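Local coordinates for protein uncharacterized N-acetyltransferase D2E76_00625 (Mycobacteroides abscessus, PDB 6YCA) that is a GCN5-related N-acetyltransferase of the Eis family that binds acetyl coenzyme A and probably transfers its acetyl group to amines, though it cannot modify aminoglycosides, at residues Thr156-Arg162 / Leu274-Leu280. Residues are numbered along the deposited sequence; the frame is centred on the assembly and turned at random.
With ACO (acetyl coenzyme *a), chain M.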
ATOM      1  N   THR A 156     -13.141   5.661  17.061  1.00 23.94           N
ATOM      2  CA  THR A 156     -12.775   4.281  16.786  1.00 15.67           C
ATOM      3  C   THR A 156     -11.392   4.008  17.353  1.00 15.84           C
ATOM      4  O   THR A 156     -10.432   4.713  17.026  1.00 16.17           O
ATOM      5  CB  THR A 156     -12.740   4.031  15.287  1.00 16.07           C
ATOM      6  OG1 THR A 156     -13.979   4.453  14.716  1.00 22.91           O
ATOM      7  CG2 THR A 156     -12.540   2.547  15.012  1.00 18.89           C
ATOM      8  N   TYR A 157     -11.287   2.979  18.183  1.00 15.71           N
ATOM      9  CA  TYR A 157     -10.040   2.635  18.843  1.00 20.05           C
ATOM     10  C   TYR A 157      -9.500   1.308  18.321  1.00 23.94           C
ATOM     11  O   TYR A 157     -10.261   0.363  18.091  1.00 25.75           O
ATOM     12  CB  TYR A 157     -10.260   2.525  20.351  1.00 17.96           C
ATOM     13  CG  TYR A 157     -10.792   3.795  20.961  1.00 21.00           C
ATOM     14  CD1 TYR A 157     -12.153   4.063  20.965  1.00 26.08           C
ATOM     15  CD2 TYR A 157      -9.938   4.729  21.528  1.00 20.30           C
ATOM     16  CE1 TYR A 157     -12.651   5.224  21.519  1.00 27.24           C
ATOM     17  CE2 TYR A 157     -10.428   5.892  22.088  1.00 22.81           C
ATOM     18  CZ  TYR A 157     -11.787   6.133  22.083  1.00 24.41           C
ATOM     19  OH  TYR A 157     -12.285   7.289  22.636  1.00 24.47           O
ATOM     20  N   ARG A 158      -8.184   1.251  18.129  1.00 21.19           N
ATOM     21  CA  ARG A 158      -7.459   0.011  17.875  1.00 20.73           C
ATOM     22  C   ARG A 158      -6.527  -0.234  19.051  1.00 27.23           C
ATOM     23  O   ARG A 158      -5.659   0.596  19.345  1.00 30.27           O
ATOM     24  CB  ARG A 158      -6.622   0.065  16.597  1.00 18.78           C
ATOM     25  CG  ARG A 158      -7.330  -0.115  15.273  1.00 25.45           C
ATOM     26  CD  ARG A 158      -6.246  -0.109  14.200  1.00 30.79           C
ATOM     27  NE  ARG A 158      -5.285  -1.195  14.407  1.00 37.03           N
ATOM     28  CZ  ARG A 158      -4.075  -1.256  13.845  1.00 44.71           C
ATOM     29  NH1 ARG A 158      -3.657  -0.283  13.040  1.00 49.98           N
ATOM     30  NH2 ARG A 158      -3.269  -2.282  14.101  1.00 40.15           N
ATOM     31  N   ILE A 159      -6.725  -1.358  19.732  1.00 24.15           N
ATOM     32  CA  ILE A 159      -5.926  -1.741  20.887  1.00 18.82           C
ATOM     33  C   ILE A 159      -5.014  -2.882  20.468  1.00 24.86           C
ATOM     34  O   ILE A 159      -5.484  -3.892  19.932  1.00 30.12           O
ATOM     35  CB  ILE A 159      -6.824  -2.176  22.055  1.00 17.22           C
ATOM     36  CG1 ILE A 159      -7.784  -1.047  22.441  1.00 16.75           C
ATOM     37  CG2 ILE A 159      -5.969  -2.595  23.240  1.00 17.69           C
ATOM     38  CD1 ILE A 159      -8.741  -1.418  23.557  1.00 16.54           C
ATOM     39  N   GLN A 160      -3.714  -2.721  20.696  1.00 25.48           N
ATOM     40  CA  GLN A 160      -2.763  -3.812  20.500  1.00 25.59           C
ATOM     41  C   GLN A 160      -2.743  -4.614  21.798  1.00 25.70           C
ATOM     42  O   GLN A 160      -2.131  -4.202  22.787  1.00 31.81           O
ATOM     43  CB  GLN A 160      -1.385  -3.284  20.116  1.00 27.96           C
ATOM     44  CG  GLN A 160      -0.669  -4.146  19.077  1.00 35.45           C
ATOM     45  CD  GLN A 160       0.840  -3.948  19.073  1.00 51.73           C
ATOM     46  OE1 GLN A 160       1.604  -4.901  19.257  1.00 57.16           O
ATOM     47  NE2 GLN A 160       1.279  -2.709  18.854  1.00 55.05           N
ATOM     48  N   ARG A 161      -3.437  -5.758  21.800  1.00 23.21           N
ATOM     49  CA  ARG A 161      -3.737  -6.463  23.048  1.00 22.80           C
ATOM     50  C   ARG A 161      -2.486  -6.863  23.819  1.00 21.55           C
ATOM     51  O   ARG A 161      -2.509  -6.880  25.054  1.00 20.41           O
ATOM     52  CB  ARG A 161      -4.618  -7.685  22.783  1.00 20.01           C
ATOM     53  CG  ARG A 161      -5.181  -8.323  24.043  1.00 21.23           C
ATOM     54  CD  ARG A 161      -5.894  -9.619  23.723  1.00 23.10           C
ATOM     55  NE  ARG A 161      -4.966 -10.658  23.286  1.00 26.43           N
ATOM     56  CZ  ARG A 161      -4.310 -11.475  24.104  1.00 30.57           C
ATOM     57  NH1 ARG A 161      -4.481 -11.384  25.415  1.00 27.58           N
ATOM     58  NH2 ARG A 161      -3.488 -12.390  23.606  1.00 40.04           N
ATOM     59  N   ARG A 162      -1.399  -7.215  23.121  1.00 25.12           N
ATOM     60  CA  ARG A 162      -0.180  -7.628  23.814  1.00 24.75           C
ATOM     61  C   ARG A 162       0.376  -6.508  24.680  1.00 22.10           C
ATOM     62  O   ARG A 162       1.009  -6.774  25.706  1.00 22.75           O
ATOM     63  CB  ARG A 162       0.868  -8.131  22.818  1.00 35.59           C
ATOM     64  CG  ARG A 162       1.393  -7.080  21.849  1.00 48.29           C
ATOM     65  CD  ARG A 162       2.506  -7.640  20.970  1.00 54.48           C
ATOM     66  NE  ARG A 162       1.973  -8.604  20.006  1.00 60.78           N
ATOM     67  CZ  ARG A 162       2.035  -9.928  20.144  1.00 62.98           C
ATOM     68  NH1 ARG A 162       1.501 -10.714  19.216  1.00 61.40           N
ATOM     69  NH2 ARG A 162       2.626 -10.466  21.207  1.00 61.37           N
ATOM     70  N   LEU A 274      -5.382 -15.530  21.756  1.00 31.32           N
ATOM     71  CA  LEU A 274      -5.280 -15.563  20.298  1.00 28.75           C
ATOM     72  C   LEU A 274      -5.643 -14.254  19.611  1.00 29.90           C
ATOM     73  O   LEU A 274      -5.462 -14.131  18.396  1.00 37.03           O
ATOM     74  CB  LEU A 274      -6.106 -16.699  19.683  1.00 24.15           C
ATOM     75  CG  LEU A 274      -5.497 -18.092  19.633  1.00 25.23           C
ATOM     76  CD1 LEU A 274      -6.438 -19.016  18.900  1.00 25.88           C
ATOM     77  CD2 LEU A 274      -4.139 -18.048  18.957  1.00 30.57           C
ATOM     78  N   VAL A 275      -6.155 -13.275  20.346  1.00 22.98           N
ATOM     79  CA  VAL A 275      -6.535 -12.005  19.741  1.00 22.45           C
ATOM     80  C   VAL A 275      -5.340 -11.064  19.788  1.00 22.07           C
ATOM     81  O   VAL A 275      -4.719 -10.882  20.843  1.00 23.74           O
ATOM     82  CB  VAL A 275      -7.764 -11.398  20.433  1.00 23.01           C
ATOM     83  CG1 VAL A 275      -8.078 -10.028  19.839  1.00 19.98           C
ATOM     84  CG2 VAL A 275      -8.951 -12.321  20.269  1.00 25.88           C
ATOM     85  N   ASP A 276      -5.011 -10.478  18.639  1.00 21.01           N
ATOM     86  CA  ASP A 276      -3.905  -9.542  18.507  1.00 21.14           C
ATOM     87  C   ASP A 276      -4.344  -8.085  18.518  1.00 20.32           C
ATOM     88  O   ASP A 276      -3.680  -7.252  19.140  1.00 20.19           O
ATOM     89  CB  ASP A 276      -3.112  -9.836  17.228  1.00 30.36           C
ATOM     90  CG  ASP A 276      -2.355 -11.155  17.299  1.00 29.15           C
ATOM     91  OD1 ASP A 276      -1.790 -11.456  18.371  1.00 28.26           O
ATOM     92  OD2 ASP A 276      -2.332 -11.893  16.290  1.00 29.99           O
ATOM     93  N   VAL A 277      -5.443  -7.753  17.842  1.00 19.88           N
ATOM     94  CA  VAL A 277      -5.916  -6.379  17.728  1.00 19.21           C
ATOM     95  C   VAL A 277      -7.387  -6.337  18.112  1.00 20.09           C
ATOM     96  O   VAL A 277      -8.181  -7.153  17.637  1.00 26.63           O
ATOM     97  CB  VAL A 277      -5.737  -5.851  16.293  1.00 19.59           C
ATOM     98  CG1 VAL A 277      -6.284  -4.444  16.171  1.00 18.96           C
ATOM     99  CG2 VAL A 277      -4.280  -5.907  15.888  1.00 20.45           C
ATOM    100  N   ILE A 278      -7.753  -5.382  18.959  1.00 20.16           N
ATOM    101  CA  ILE A 278      -9.141  -5.176  19.358  1.00 26.75           C
ATOM    102  C   ILE A 278      -9.581  -3.833  18.794  1.00 34.12           C
ATOM    103  O   ILE A 278      -8.987  -2.796  19.111  1.00 45.74           O
ATOM    104  CB  ILE A 278      -9.297  -5.207  20.888  1.00 29.60           C
ATOM    105  CG1 ILE A 278      -8.633  -6.459  21.468  1.00 29.61           C
ATOM    106  CG2 ILE A 278     -10.766  -5.157  21.275  1.00 30.49           C
ATOM    107  CD1 ILE A 278      -8.566  -6.464  22.985  1.00 30.13           C
ATOM    108  N   GLU A 279     -10.620  -3.839  17.965  1.00 31.44           N
ATOM    109  CA  GLU A 279     -11.143  -2.608  17.386  1.00 32.09           C
ATOM    110  C   GLU A 279     -12.522  -2.325  17.965  1.00 30.50           C
ATOM    111  O   GLU A 279     -13.444  -3.131  17.812  1.00 37.10           O
ATOM    112  CB  GLU A 279     -11.159  -2.631  15.858  1.00 40.85           C
ATOM    113  CG  GLU A 279     -11.486  -1.256  15.266  1.00 58.46           C
ATOM    114  CD  GLU A 279     -11.161  -1.142  13.783  1.00 71.27           C
ATOM    115  OE1 GLU A 279     -10.958  -2.191  13.129  1.00 68.77           O
ATOM    116  OE2 GLU A 279     -11.097   0.006  13.276  1.00 79.82           O
ATOM    117  N   LEU A 280     -12.645  -1.188  18.639  1.00 23.39           N
ATOM    118  CA  LEU A 280     -13.892  -0.733  19.234  1.00 19.92           C
ATOM    119  C   LEU A 280     -14.406   0.415  18.384  1.00 23.49           C
ATOM    120  O   LEU A 280     -13.641   1.321  18.044  1.00 34.08           O
ATOM    121  CB  LEU A 280     -13.646  -0.193  20.644  1.00 22.53           C
ATOM    122  CG  LEU A 280     -13.213  -1.028  21.853  1.00 25.50           C
ATOM    123  CD1 LEU A 280     -14.274  -2.040  22.254  1.00 31.26           C
ATOM    124  CD2 LEU A 280     -11.861  -1.697  21.635  1.00 23.37           C
TER
HETATM  125  N1A ACO M 501       0.156 -17.241  25.671  1.00 37.82           N
HETATM  126  C2A ACO M 501       1.119 -17.209  26.601  1.00 36.22           C
HETATM  127  N3A ACO M 501       1.283 -18.040  27.639  1.00 38.02           N
HETATM  128  C4A ACO M 501       0.386 -19.048  27.807  1.00 42.56           C
HETATM  129  C5A ACO M 501      -0.664 -19.184  26.894  1.00 41.25           C
HETATM  130  C6A ACO M 501      -0.775 -18.219  25.768  1.00 38.31           C
HETATM  131  N6A ACO M 501      -1.789 -18.327  24.874  1.00 35.47           N
HETATM  132  N7A ACO M 501      -1.409 -20.237  27.268  1.00 42.75           N
HETATM  133  C8A ACO M 501      -0.839 -20.749  28.383  1.00 43.64           C
HETATM  134  N9A ACO M 501       0.246 -20.029  28.710  1.00 43.51           N
HETATM  135  C1B ACO M 501       1.130 -20.305  29.869  1.00 43.48           C
HETATM  136  C2B ACO M 501       0.481 -19.854  31.172  1.00 45.59           C
HETATM  137  O2B ACO M 501       0.838 -18.499  31.462  1.00 48.16           O
HETATM  138  C3B ACO M 501       1.184 -20.804  32.143  1.00 46.19           C
HETATM  139  O3B ACO M 501       2.480 -20.292  32.420  1.00 51.54           O
HETATM  140  P3B ACO M 501       3.019 -20.287  33.933  1.00 57.51           P
HETATM  141  O7A ACO M 501       2.076 -19.454  34.767  1.00 59.35           O
HETATM  142  O8A ACO M 501       3.038 -21.711  34.434  1.00 56.78           O
HETATM  143  O9A ACO M 501       4.412 -19.697  33.951  1.00 58.63           O
HETATM  144  C4B ACO M 501       1.363 -22.089  31.341  1.00 44.45           C
HETATM  145  O4B ACO M 501       1.352 -21.713  29.966  1.00 43.22           O
HETATM  146  C5B ACO M 501       0.289 -23.119  31.674  1.00 42.09           C
HETATM  147  O5B ACO M 501      -0.969 -22.466  31.565  1.00 39.42           O
HETATM  148  P1A ACO M 501      -2.375 -23.168  31.877  1.00 30.96           P
HETATM  149  O1A ACO M 501      -3.055 -22.452  33.020  1.00 24.82           O
HETATM  150  O2A ACO M 501      -2.159 -24.633  32.180  1.00 28.03           O
HETATM  151  O3A ACO M 501      -3.229 -23.004  30.529  1.00 36.30           O
HETATM  152  P2A ACO M 501      -4.697 -22.440  30.198  1.00 42.76           P
HETATM  153  O4A ACO M 501      -5.734 -23.102  31.081  1.00 41.26           O
HETATM  154  O5A ACO M 501      -4.689 -20.944  30.410  1.00 49.55           O
HETATM  155  O6A ACO M 501      -4.985 -22.756  28.648  1.00 36.59           O
HETATM  156  CBP ACO M 501      -4.665 -22.391  26.298  1.00 32.91           C
HETATM  157  CCP ACO M 501      -4.011 -22.407  27.668  1.00 32.57           C
HETATM  158  CDP ACO M 501      -5.378 -23.714  26.056  1.00 34.13           C
HETATM  159  CEP ACO M 501      -3.602 -22.183  25.231  1.00 27.61           C
HETATM  160  CAP ACO M 501      -5.683 -21.248  26.306  1.00 36.18           C
HETATM  161  OAP ACO M 501      -4.990 -20.011  26.511  1.00 34.19           O
HETATM  162  C9P ACO M 501      -6.480 -21.158  25.033  1.00 36.86           C
HETATM  163  O9P ACO M 501      -7.540 -21.752  24.919  1.00 31.44           O
HETATM  164  N8P ACO M 501      -5.968 -20.381  24.080  1.00 40.69           N
HETATM  165  C7P ACO M 501      -6.614 -20.153  22.799  1.00 41.77           C
HETATM  166  C6P ACO M 501      -6.826 -21.419  21.979  1.00 40.38           C
HETATM  167  C5P ACO M 501      -5.525 -22.060  21.554  1.00 42.77           C
HETATM  168  O5P ACO M 501      -4.568 -21.370  21.245  1.00 43.67           O
HETATM  169  N4P ACO M 501      -5.486 -23.390  21.550  1.00 45.72           N
HETATM  170  C3P ACO M 501      -4.292 -24.083  21.116  1.00 51.20           C
HETATM  171  C2P ACO M 501      -4.466 -24.680  19.726  1.00 55.49           C
HETATM  172  S1P ACO M 501      -3.006 -25.536  19.237  1.00 60.14           S
HETATM  173  C   ACO M 501      -3.686 -27.002  18.791  1.00 61.80           C
HETATM  174  O   ACO M 501      -4.865 -27.052  18.476  1.00 61.51           O
HETATM  175  CH3 ACO M 501      -2.839 -28.239  18.788  1.00 61.03           C
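V275 O lies at the edge of the R161 guanidinium, near its plane, and accepts an almost straight hydrogen bond from R161 NE (N-H...O 175°). With CG anti to the backbone N (chi1 -169°) and a bend at chi3, the chain passes V275 at about a right angle, while NH1 is taken by L270 O. Beside it the R162 guanidinium has Q160 OE1 at its edge, in plane. R162 and D276 run together in one direction, guanidinium and carboxylate planes 29° apart, in a long salt bridge (NH1 of R162 to OD1 of D276, 3.5 Å); OD2 of D276 bonds to R247 N. The R158 guanidinium presents its edge to a methyl group, V277 CG1 lying 3.8 Å from R158 NE. L280 O sits near the plane of the Y157 ring, at its edge, and the phenol OH bonds to P284 O. Between these groups antiparallel pairing joins strand 149-160 to strand 277-284 of the second GNAT domain, as structural packing: Y157-L280 and I159-I278 are hydrogen-bonded pairs, R158-E279 and Q160-V277 non-hydrogen-bonded ones, and R161 N to D276 O (3.1 Å) extends the ladder past the strand end. I159 CD1 touches L280 CD2 at 3.7 Å on the face that also carries Y157 and I278. Helix 259-270 covers part of that face through L269 and L270. Beyond, L274 packs against the pantetheine arm of an acetyl coenzyme A bound mainly by a second subunit, with D273 of this chain also bonding to it. Strand 149-160 is flanked on its other edge by strand 299-312, and strand 277-284 by strand 248-256.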